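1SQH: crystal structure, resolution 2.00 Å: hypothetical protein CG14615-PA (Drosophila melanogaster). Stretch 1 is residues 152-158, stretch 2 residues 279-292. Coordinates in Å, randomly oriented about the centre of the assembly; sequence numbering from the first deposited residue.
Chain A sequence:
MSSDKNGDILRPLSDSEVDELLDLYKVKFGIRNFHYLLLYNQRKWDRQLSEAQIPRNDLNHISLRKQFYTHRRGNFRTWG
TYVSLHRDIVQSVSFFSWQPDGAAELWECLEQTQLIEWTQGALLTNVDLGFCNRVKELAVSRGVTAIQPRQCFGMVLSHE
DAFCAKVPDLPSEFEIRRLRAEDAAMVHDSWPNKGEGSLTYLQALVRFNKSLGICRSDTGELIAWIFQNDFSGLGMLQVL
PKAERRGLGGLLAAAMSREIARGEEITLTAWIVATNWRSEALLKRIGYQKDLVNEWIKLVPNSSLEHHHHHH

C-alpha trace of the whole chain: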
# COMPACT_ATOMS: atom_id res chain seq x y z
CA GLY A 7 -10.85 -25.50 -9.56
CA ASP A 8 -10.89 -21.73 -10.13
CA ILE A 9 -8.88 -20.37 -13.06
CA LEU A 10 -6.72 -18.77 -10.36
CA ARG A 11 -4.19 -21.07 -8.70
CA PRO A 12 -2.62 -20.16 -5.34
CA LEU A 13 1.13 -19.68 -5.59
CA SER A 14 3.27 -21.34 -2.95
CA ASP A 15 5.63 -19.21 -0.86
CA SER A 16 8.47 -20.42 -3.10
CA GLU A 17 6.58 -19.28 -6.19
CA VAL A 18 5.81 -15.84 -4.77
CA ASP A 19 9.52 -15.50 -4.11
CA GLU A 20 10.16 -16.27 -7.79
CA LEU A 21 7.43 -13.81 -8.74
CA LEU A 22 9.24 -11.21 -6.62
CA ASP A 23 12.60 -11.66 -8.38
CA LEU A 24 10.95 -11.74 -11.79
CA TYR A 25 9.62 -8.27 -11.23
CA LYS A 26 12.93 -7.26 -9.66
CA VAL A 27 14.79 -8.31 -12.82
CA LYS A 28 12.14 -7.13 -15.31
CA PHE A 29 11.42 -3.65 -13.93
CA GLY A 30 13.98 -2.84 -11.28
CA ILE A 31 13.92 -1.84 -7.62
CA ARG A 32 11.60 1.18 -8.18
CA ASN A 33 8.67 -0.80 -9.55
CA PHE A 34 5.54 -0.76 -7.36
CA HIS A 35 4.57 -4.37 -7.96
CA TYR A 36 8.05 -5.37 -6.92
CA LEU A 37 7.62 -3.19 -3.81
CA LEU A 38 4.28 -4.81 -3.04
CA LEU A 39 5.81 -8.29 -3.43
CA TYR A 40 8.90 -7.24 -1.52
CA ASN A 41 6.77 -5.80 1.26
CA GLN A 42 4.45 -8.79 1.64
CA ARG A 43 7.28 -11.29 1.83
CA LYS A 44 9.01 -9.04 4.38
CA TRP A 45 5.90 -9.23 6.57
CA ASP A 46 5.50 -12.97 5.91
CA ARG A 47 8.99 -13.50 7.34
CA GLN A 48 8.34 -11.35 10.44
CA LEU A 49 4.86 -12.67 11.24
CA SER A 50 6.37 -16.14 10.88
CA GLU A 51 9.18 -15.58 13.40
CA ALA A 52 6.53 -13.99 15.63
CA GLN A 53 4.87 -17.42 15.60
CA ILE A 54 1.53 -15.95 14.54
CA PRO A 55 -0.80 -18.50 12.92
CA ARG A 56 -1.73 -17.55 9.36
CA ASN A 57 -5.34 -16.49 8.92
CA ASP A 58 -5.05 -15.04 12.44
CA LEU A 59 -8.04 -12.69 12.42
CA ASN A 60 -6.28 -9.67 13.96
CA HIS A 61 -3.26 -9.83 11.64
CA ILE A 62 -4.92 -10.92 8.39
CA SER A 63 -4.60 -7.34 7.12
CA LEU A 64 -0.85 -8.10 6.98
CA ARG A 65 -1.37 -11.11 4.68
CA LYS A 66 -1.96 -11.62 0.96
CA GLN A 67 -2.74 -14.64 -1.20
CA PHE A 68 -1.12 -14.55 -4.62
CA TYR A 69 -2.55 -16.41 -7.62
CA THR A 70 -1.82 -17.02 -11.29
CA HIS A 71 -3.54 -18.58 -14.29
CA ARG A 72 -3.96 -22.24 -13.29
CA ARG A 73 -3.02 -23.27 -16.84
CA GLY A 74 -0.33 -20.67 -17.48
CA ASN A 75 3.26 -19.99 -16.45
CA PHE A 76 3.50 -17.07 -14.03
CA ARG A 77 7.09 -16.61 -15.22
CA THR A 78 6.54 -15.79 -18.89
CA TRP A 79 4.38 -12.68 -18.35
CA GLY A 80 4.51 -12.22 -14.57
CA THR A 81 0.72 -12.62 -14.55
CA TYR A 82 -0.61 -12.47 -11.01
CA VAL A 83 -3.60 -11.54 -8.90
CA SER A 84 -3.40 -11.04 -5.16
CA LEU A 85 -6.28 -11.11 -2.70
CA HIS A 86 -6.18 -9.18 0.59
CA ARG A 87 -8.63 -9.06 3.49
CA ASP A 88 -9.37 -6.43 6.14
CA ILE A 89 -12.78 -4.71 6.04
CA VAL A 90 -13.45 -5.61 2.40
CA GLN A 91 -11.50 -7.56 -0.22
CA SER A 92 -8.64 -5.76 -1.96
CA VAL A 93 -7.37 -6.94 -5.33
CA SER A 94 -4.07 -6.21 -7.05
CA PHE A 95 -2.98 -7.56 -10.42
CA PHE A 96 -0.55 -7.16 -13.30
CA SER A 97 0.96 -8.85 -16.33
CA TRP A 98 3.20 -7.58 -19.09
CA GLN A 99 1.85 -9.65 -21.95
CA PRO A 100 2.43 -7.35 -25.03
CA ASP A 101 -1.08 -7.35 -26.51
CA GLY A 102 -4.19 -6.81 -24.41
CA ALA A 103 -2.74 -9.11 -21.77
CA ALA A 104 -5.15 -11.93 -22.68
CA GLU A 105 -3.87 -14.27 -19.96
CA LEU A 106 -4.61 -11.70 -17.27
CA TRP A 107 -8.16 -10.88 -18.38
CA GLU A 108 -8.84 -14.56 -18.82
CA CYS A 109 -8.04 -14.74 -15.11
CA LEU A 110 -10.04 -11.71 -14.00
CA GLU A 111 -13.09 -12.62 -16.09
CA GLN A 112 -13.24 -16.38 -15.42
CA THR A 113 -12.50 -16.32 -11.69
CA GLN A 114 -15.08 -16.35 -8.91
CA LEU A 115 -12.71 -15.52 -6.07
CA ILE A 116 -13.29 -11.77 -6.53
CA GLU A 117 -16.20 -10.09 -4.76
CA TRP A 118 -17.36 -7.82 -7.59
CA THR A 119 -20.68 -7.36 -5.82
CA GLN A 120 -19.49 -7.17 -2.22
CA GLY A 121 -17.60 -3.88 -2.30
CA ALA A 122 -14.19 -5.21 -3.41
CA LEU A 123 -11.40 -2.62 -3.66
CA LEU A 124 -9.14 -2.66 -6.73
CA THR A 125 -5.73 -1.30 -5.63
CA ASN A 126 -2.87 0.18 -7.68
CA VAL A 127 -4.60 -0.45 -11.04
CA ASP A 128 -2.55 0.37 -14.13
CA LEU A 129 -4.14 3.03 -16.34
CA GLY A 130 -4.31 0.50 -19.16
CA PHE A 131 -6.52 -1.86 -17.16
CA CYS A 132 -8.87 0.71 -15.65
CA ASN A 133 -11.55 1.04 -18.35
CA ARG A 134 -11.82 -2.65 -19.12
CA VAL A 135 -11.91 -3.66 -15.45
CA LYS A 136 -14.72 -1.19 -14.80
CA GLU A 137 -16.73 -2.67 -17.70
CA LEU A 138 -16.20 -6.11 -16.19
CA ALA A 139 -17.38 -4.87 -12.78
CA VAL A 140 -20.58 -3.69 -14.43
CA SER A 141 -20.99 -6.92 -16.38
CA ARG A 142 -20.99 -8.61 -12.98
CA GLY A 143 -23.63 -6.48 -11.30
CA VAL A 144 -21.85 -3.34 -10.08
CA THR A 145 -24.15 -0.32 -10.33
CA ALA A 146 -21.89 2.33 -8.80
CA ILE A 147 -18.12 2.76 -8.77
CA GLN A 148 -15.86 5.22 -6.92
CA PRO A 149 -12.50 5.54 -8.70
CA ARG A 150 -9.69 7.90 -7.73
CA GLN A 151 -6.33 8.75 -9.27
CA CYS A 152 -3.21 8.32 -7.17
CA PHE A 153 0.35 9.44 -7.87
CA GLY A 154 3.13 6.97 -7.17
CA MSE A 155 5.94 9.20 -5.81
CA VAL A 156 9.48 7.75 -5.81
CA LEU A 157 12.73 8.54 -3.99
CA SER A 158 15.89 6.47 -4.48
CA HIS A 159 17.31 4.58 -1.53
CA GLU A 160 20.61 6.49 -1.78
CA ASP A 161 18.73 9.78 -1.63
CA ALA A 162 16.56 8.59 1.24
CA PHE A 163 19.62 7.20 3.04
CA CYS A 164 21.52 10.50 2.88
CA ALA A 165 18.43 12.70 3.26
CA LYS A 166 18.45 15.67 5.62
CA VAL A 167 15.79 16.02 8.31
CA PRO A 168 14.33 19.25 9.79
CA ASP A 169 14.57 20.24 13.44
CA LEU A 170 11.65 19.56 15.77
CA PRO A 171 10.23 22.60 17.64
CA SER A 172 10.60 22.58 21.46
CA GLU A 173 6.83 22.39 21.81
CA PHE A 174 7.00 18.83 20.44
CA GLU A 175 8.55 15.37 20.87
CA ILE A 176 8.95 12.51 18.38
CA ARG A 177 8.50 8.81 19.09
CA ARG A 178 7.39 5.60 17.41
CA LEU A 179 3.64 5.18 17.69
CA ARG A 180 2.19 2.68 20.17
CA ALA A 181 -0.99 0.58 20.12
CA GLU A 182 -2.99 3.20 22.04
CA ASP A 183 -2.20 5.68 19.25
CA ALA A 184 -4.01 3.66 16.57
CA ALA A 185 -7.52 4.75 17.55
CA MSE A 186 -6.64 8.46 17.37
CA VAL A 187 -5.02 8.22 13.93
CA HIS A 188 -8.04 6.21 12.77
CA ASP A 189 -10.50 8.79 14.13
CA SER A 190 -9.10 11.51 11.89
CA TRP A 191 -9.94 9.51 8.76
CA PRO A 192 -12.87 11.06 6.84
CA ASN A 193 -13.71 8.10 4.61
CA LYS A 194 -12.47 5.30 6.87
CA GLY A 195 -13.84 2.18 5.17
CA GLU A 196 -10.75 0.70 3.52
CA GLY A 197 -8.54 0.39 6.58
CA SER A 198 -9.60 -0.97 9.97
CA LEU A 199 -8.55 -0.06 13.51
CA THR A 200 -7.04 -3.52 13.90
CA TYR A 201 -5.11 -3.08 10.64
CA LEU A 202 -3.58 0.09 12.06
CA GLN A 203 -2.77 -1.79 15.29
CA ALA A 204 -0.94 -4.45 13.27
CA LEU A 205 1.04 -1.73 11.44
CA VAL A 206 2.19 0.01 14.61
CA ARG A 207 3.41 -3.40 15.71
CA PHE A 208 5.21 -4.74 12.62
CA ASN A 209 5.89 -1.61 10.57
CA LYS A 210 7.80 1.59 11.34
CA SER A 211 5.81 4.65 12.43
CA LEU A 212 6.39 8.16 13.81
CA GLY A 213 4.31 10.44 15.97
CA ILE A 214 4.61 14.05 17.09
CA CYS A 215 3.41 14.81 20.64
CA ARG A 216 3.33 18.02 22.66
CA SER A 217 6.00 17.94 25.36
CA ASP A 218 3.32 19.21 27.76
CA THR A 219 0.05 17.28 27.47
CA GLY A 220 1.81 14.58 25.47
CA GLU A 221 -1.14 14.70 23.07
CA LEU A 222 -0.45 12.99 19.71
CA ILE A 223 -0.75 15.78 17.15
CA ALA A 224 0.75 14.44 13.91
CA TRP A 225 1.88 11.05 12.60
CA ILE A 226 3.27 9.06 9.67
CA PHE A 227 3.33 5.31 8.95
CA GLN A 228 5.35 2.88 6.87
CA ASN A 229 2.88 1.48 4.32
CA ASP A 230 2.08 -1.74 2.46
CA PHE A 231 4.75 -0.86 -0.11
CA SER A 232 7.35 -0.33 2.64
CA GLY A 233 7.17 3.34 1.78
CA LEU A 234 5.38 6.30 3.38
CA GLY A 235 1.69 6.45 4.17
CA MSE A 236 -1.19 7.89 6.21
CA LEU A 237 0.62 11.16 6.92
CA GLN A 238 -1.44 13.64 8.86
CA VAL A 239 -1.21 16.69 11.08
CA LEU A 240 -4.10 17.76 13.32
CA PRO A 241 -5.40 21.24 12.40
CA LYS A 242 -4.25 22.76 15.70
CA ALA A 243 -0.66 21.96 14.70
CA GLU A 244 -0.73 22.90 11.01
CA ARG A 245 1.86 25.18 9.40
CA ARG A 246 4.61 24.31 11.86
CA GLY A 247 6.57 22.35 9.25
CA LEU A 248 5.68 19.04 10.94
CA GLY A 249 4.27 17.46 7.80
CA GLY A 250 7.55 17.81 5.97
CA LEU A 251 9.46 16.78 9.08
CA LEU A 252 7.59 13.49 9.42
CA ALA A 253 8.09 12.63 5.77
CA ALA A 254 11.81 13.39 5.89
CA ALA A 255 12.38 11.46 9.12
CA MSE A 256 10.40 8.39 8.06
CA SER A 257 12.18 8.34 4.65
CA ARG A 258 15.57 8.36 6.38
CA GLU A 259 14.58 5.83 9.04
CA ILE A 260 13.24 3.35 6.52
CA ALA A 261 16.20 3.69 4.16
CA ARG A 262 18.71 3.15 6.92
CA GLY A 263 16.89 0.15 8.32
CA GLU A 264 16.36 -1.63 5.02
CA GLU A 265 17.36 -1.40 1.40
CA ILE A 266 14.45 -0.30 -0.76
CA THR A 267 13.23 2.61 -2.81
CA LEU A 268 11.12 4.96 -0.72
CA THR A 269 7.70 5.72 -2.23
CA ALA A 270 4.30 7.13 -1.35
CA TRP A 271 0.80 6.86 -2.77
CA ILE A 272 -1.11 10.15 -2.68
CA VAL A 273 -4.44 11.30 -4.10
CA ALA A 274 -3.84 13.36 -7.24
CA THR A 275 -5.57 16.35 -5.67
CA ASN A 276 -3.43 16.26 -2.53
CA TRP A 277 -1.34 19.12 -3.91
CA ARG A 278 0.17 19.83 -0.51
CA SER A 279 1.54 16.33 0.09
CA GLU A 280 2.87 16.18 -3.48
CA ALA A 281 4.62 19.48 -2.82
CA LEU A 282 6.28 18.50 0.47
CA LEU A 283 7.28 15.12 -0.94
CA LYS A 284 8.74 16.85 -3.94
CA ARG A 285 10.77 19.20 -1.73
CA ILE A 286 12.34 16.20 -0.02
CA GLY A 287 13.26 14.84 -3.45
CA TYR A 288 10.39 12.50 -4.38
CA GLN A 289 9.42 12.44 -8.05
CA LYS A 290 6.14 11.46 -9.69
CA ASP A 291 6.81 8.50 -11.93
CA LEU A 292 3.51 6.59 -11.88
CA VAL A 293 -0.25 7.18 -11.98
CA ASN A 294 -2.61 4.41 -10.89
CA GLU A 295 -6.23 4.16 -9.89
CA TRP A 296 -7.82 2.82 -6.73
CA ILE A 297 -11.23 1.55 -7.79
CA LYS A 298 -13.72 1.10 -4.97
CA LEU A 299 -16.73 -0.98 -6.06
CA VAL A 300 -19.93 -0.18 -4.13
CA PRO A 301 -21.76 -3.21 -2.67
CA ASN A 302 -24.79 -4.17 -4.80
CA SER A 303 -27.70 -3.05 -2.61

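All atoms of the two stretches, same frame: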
# COMPACT_ATOMS: atom_id res chain seq x y z
N CYS A 152 -4.27 8.18 -8.16
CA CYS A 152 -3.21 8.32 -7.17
C CYS A 152 -1.85 8.43 -7.85
O CYS A 152 -1.59 7.77 -8.86
CB CYS A 152 -3.23 7.12 -6.23
SG CYS A 152 -4.82 6.91 -5.39
N PHE A 153 -0.98 9.29 -7.32
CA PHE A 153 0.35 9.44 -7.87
C PHE A 153 1.31 8.55 -7.09
O PHE A 153 1.28 8.54 -5.85
CB PHE A 153 0.87 10.89 -7.79
CG PHE A 153 0.10 11.88 -8.63
CD1 PHE A 153 -0.60 11.47 -9.77
CD2 PHE A 153 0.10 13.24 -8.30
CE1 PHE A 153 -1.28 12.40 -10.56
CE2 PHE A 153 -0.58 14.17 -9.08
CZ PHE A 153 -1.27 13.75 -10.22
N GLY A 154 2.13 7.80 -7.81
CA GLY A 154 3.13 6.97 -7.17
C GLY A 154 4.41 7.80 -7.13
O GLY A 154 5.09 7.94 -8.15
N MSE A 155 4.73 8.37 -5.96
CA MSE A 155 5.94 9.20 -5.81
C MSE A 155 7.13 8.31 -5.42
O MSE A 155 6.99 7.43 -4.57
CB MSE A 155 5.73 10.28 -4.74
CG MSE A 155 5.91 11.71 -5.27
SE MSE A 155 4.45 12.11 -6.49
CE MSE A 155 3.09 11.23 -5.43
N VAL A 156 8.28 8.56 -6.04
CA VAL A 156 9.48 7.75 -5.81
C VAL A 156 10.75 8.51 -5.43
O VAL A 156 11.06 9.57 -5.99
CB VAL A 156 9.81 6.88 -7.07
CG1 VAL A 156 11.04 6.02 -6.83
CG2 VAL A 156 8.62 6.00 -7.41
N LEU A 157 11.48 7.95 -4.46
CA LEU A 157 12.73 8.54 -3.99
C LEU A 157 13.73 7.39 -3.87
O LEU A 157 13.45 6.39 -3.19
CB LEU A 157 12.53 9.21 -2.63
CG LEU A 157 13.77 9.86 -2.00
CD1 LEU A 157 14.14 11.16 -2.73
CD2 LEU A 157 13.44 10.14 -0.53
N SER A 158 14.88 7.52 -4.52
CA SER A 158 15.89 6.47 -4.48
C SER A 158 16.33 6.16 -3.05
O SER A 158 16.18 6.98 -2.14
CB SER A 158 17.10 6.84 -5.34
OG SER A 158 17.86 7.87 -4.73
N SER A 279 0.64 17.45 -0.20
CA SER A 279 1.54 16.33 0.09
C SER A 279 2.50 16.11 -1.08
O SER A 279 3.66 15.77 -0.87
CB SER A 279 0.75 15.06 0.40
OG SER A 279 0.17 15.14 1.70
N GLU A 280 2.02 16.32 -2.30
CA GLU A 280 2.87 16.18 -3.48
C GLU A 280 4.00 17.20 -3.36
O GLU A 280 5.16 16.89 -3.62
CB GLU A 280 2.09 16.46 -4.78
CG GLU A 280 2.98 16.66 -6.03
CD GLU A 280 2.20 16.68 -7.35
OE1 GLU A 280 1.12 17.31 -7.41
OE2 GLU A 280 2.67 16.06 -8.33
N ALA A 281 3.64 18.41 -2.95
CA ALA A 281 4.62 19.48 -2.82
C ALA A 281 5.69 19.20 -1.77
O ALA A 281 6.88 19.40 -2.04
CB ALA A 281 3.93 20.80 -2.53
N LEU A 282 5.29 18.76 -0.57
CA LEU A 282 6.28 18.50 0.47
C LEU A 282 7.11 17.26 0.15
O LEU A 282 8.27 17.16 0.53
CB LEU A 282 5.63 18.37 1.85
CG LEU A 282 4.73 17.19 2.26
CD1 LEU A 282 5.58 16.01 2.76
CD2 LEU A 282 3.80 17.65 3.39
N LEU A 283 6.52 16.32 -0.58
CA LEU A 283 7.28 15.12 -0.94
C LEU A 283 8.29 15.49 -2.00
O LEU A 283 9.41 14.98 -2.03
CB LEU A 283 6.37 14.02 -1.46
CG LEU A 283 5.58 13.26 -0.39
CD1 LEU A 283 4.64 12.29 -1.06
CD2 LEU A 283 6.54 12.54 0.55
N LYS A 284 7.89 16.40 -2.87
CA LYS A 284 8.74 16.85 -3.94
C LYS A 284 9.95 17.59 -3.38
O LYS A 284 11.06 17.42 -3.86
CB LYS A 284 7.95 17.76 -4.88
CG LYS A 284 8.31 17.61 -6.32
CD LYS A 284 7.34 18.43 -7.16
CE LYS A 284 7.31 17.99 -8.61
NZ LYS A 284 6.26 18.75 -9.34
N ARG A 285 9.72 18.41 -2.36
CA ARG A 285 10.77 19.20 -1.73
C ARG A 285 11.84 18.30 -1.10
O ARG A 285 13.02 18.65 -1.04
CB ARG A 285 10.18 20.13 -0.66
CG ARG A 285 11.15 21.16 -0.10
CD ARG A 285 10.51 21.99 1.01
NE ARG A 285 11.35 23.12 1.39
CZ ARG A 285 12.39 23.05 2.22
NH1 ARG A 285 12.74 21.90 2.76
NH2 ARG A 285 13.11 24.14 2.48
N ILE A 286 11.42 17.14 -0.62
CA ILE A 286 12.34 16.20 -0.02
C ILE A 286 13.14 15.50 -1.12
O ILE A 286 14.25 15.00 -0.88
CB ILE A 286 11.59 15.15 0.83
CG1 ILE A 286 11.09 15.83 2.12
CG2 ILE A 286 12.48 13.96 1.13
CD1 ILE A 286 10.14 15.00 2.94
N GLY A 287 12.58 15.47 -2.33
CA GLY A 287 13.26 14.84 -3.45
C GLY A 287 12.44 13.82 -4.23
O GLY A 287 12.88 13.33 -5.27
N TYR A 288 11.26 13.48 -3.72
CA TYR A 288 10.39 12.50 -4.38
C TYR A 288 9.96 12.98 -5.76
O TYR A 288 9.72 14.18 -5.95
CB TYR A 288 9.12 12.25 -3.54
CG TYR A 288 9.28 11.29 -2.39
CD1 TYR A 288 8.95 9.94 -2.52
CD2 TYR A 288 9.78 11.73 -1.16
CE1 TYR A 288 9.11 9.05 -1.45
CE2 TYR A 288 9.94 10.85 -0.09
CZ TYR A 288 9.61 9.51 -0.24
OH TYR A 288 9.76 8.66 0.84
N GLN A 289 9.86 12.06 -6.72
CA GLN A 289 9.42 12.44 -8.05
C GLN A 289 8.20 11.60 -8.41
O GLN A 289 8.04 10.48 -7.91
CB GLN A 289 10.52 12.22 -9.09
CG GLN A 289 10.97 10.78 -9.16
CD GLN A 289 11.97 10.54 -10.29
OE1 GLN A 289 11.61 10.53 -11.47
NE2 GLN A 289 13.24 10.33 -9.92
N LYS A 290 7.34 12.15 -9.25
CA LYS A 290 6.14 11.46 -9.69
C LYS A 290 6.45 10.59 -10.90
O LYS A 290 6.63 11.10 -12.01
CB LYS A 290 5.07 12.51 -10.07
CG LYS A 290 3.89 11.97 -10.86
CD LYS A 290 3.01 13.13 -11.32
CE LYS A 290 1.84 12.68 -12.17
NZ LYS A 290 1.05 13.85 -12.66
N ASP A 291 6.54 9.27 -10.74
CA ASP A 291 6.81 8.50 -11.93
C ASP A 291 5.77 7.44 -12.25
O ASP A 291 6.02 6.56 -13.08
CB ASP A 291 8.22 7.91 -11.92
CG ASP A 291 8.48 7.04 -10.74
OD1 ASP A 291 7.59 6.34 -10.28
OD2 ASP A 291 9.65 7.02 -10.20
N LEU A 292 4.61 7.52 -11.61
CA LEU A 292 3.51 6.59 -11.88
C LEU A 292 2.14 7.16 -11.50
O LEU A 292 2.01 7.93 -10.55
CB LEU A 292 3.70 5.26 -11.13
CG LEU A 292 2.67 4.19 -11.51
CD1 LEU A 292 2.91 3.77 -12.95
CD2 LEU A 292 2.74 2.96 -10.57
O HOH W 1 13.49 11.01 -7.17

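Stretch 2 enters as a helix, turns at Gly287 and leaves as a strand that pairs antiparallel with the strand of stretch 1; the contact buries 725 Å² in all. The helix runs nearly along strand 152-157, their axes 17° apart and 9.4 Å at closest approach, a spacing that leaves room for a layer of side chains. Along it, Glu280 reaches Phe153, with OE2 3.8 Å from CD2. Leu283 points toward the strand and places CD1 4.3 Å from CB of Met155, a selenomethionine, while CG2 of Ile286 lies 4.3 Å from CD2 of Leu157.

Gly287 ends the helix in a Schellman motif. Its phi of 129° would jam a CB against the preceding carbonyl oxygen, and an ideal CB would also sit 3.0 Å from CD1 of Leu157. One water joins the turn to the strands, donating to Val156 O and Gly287 O (3.1 Å each) and accepting from Gln289 NE2 (2.8 Å).

Tyr288 lays its ring against Leu157, whose CB stands 3.6 Å from the ring centroid and 9° off the normal, a CH-pi contact. CB of Tyr288 also packs 3.7 Å from CG of Met155.

At Gln289 the strands bond reciprocally: Val156 N donates to Gln289 O (2.7 Å, 166°) and Gln289 N to Val156 O (2.9 Å, 161°). Lys290 faces Met155 in a non-hydrogen-bonded pair, its CB 3.7 Å from SE. Its extended side chain then crosses the Phe153 ring: CE lies 3.7 Å and NZ 3.8 Å from the ring centroid, combining CH-pi and cation-pi contacts over one face.

Asp291 N donates a longer bond to Gly154 O (3.3 Å, 151°), and Gly154 N donates to Leu292 O (2.7 Å, 176°). An ideal CB on Gly154 would lie only 3.3 Å from Leu292 CB, a tight approach that the absence of a side chain avoids.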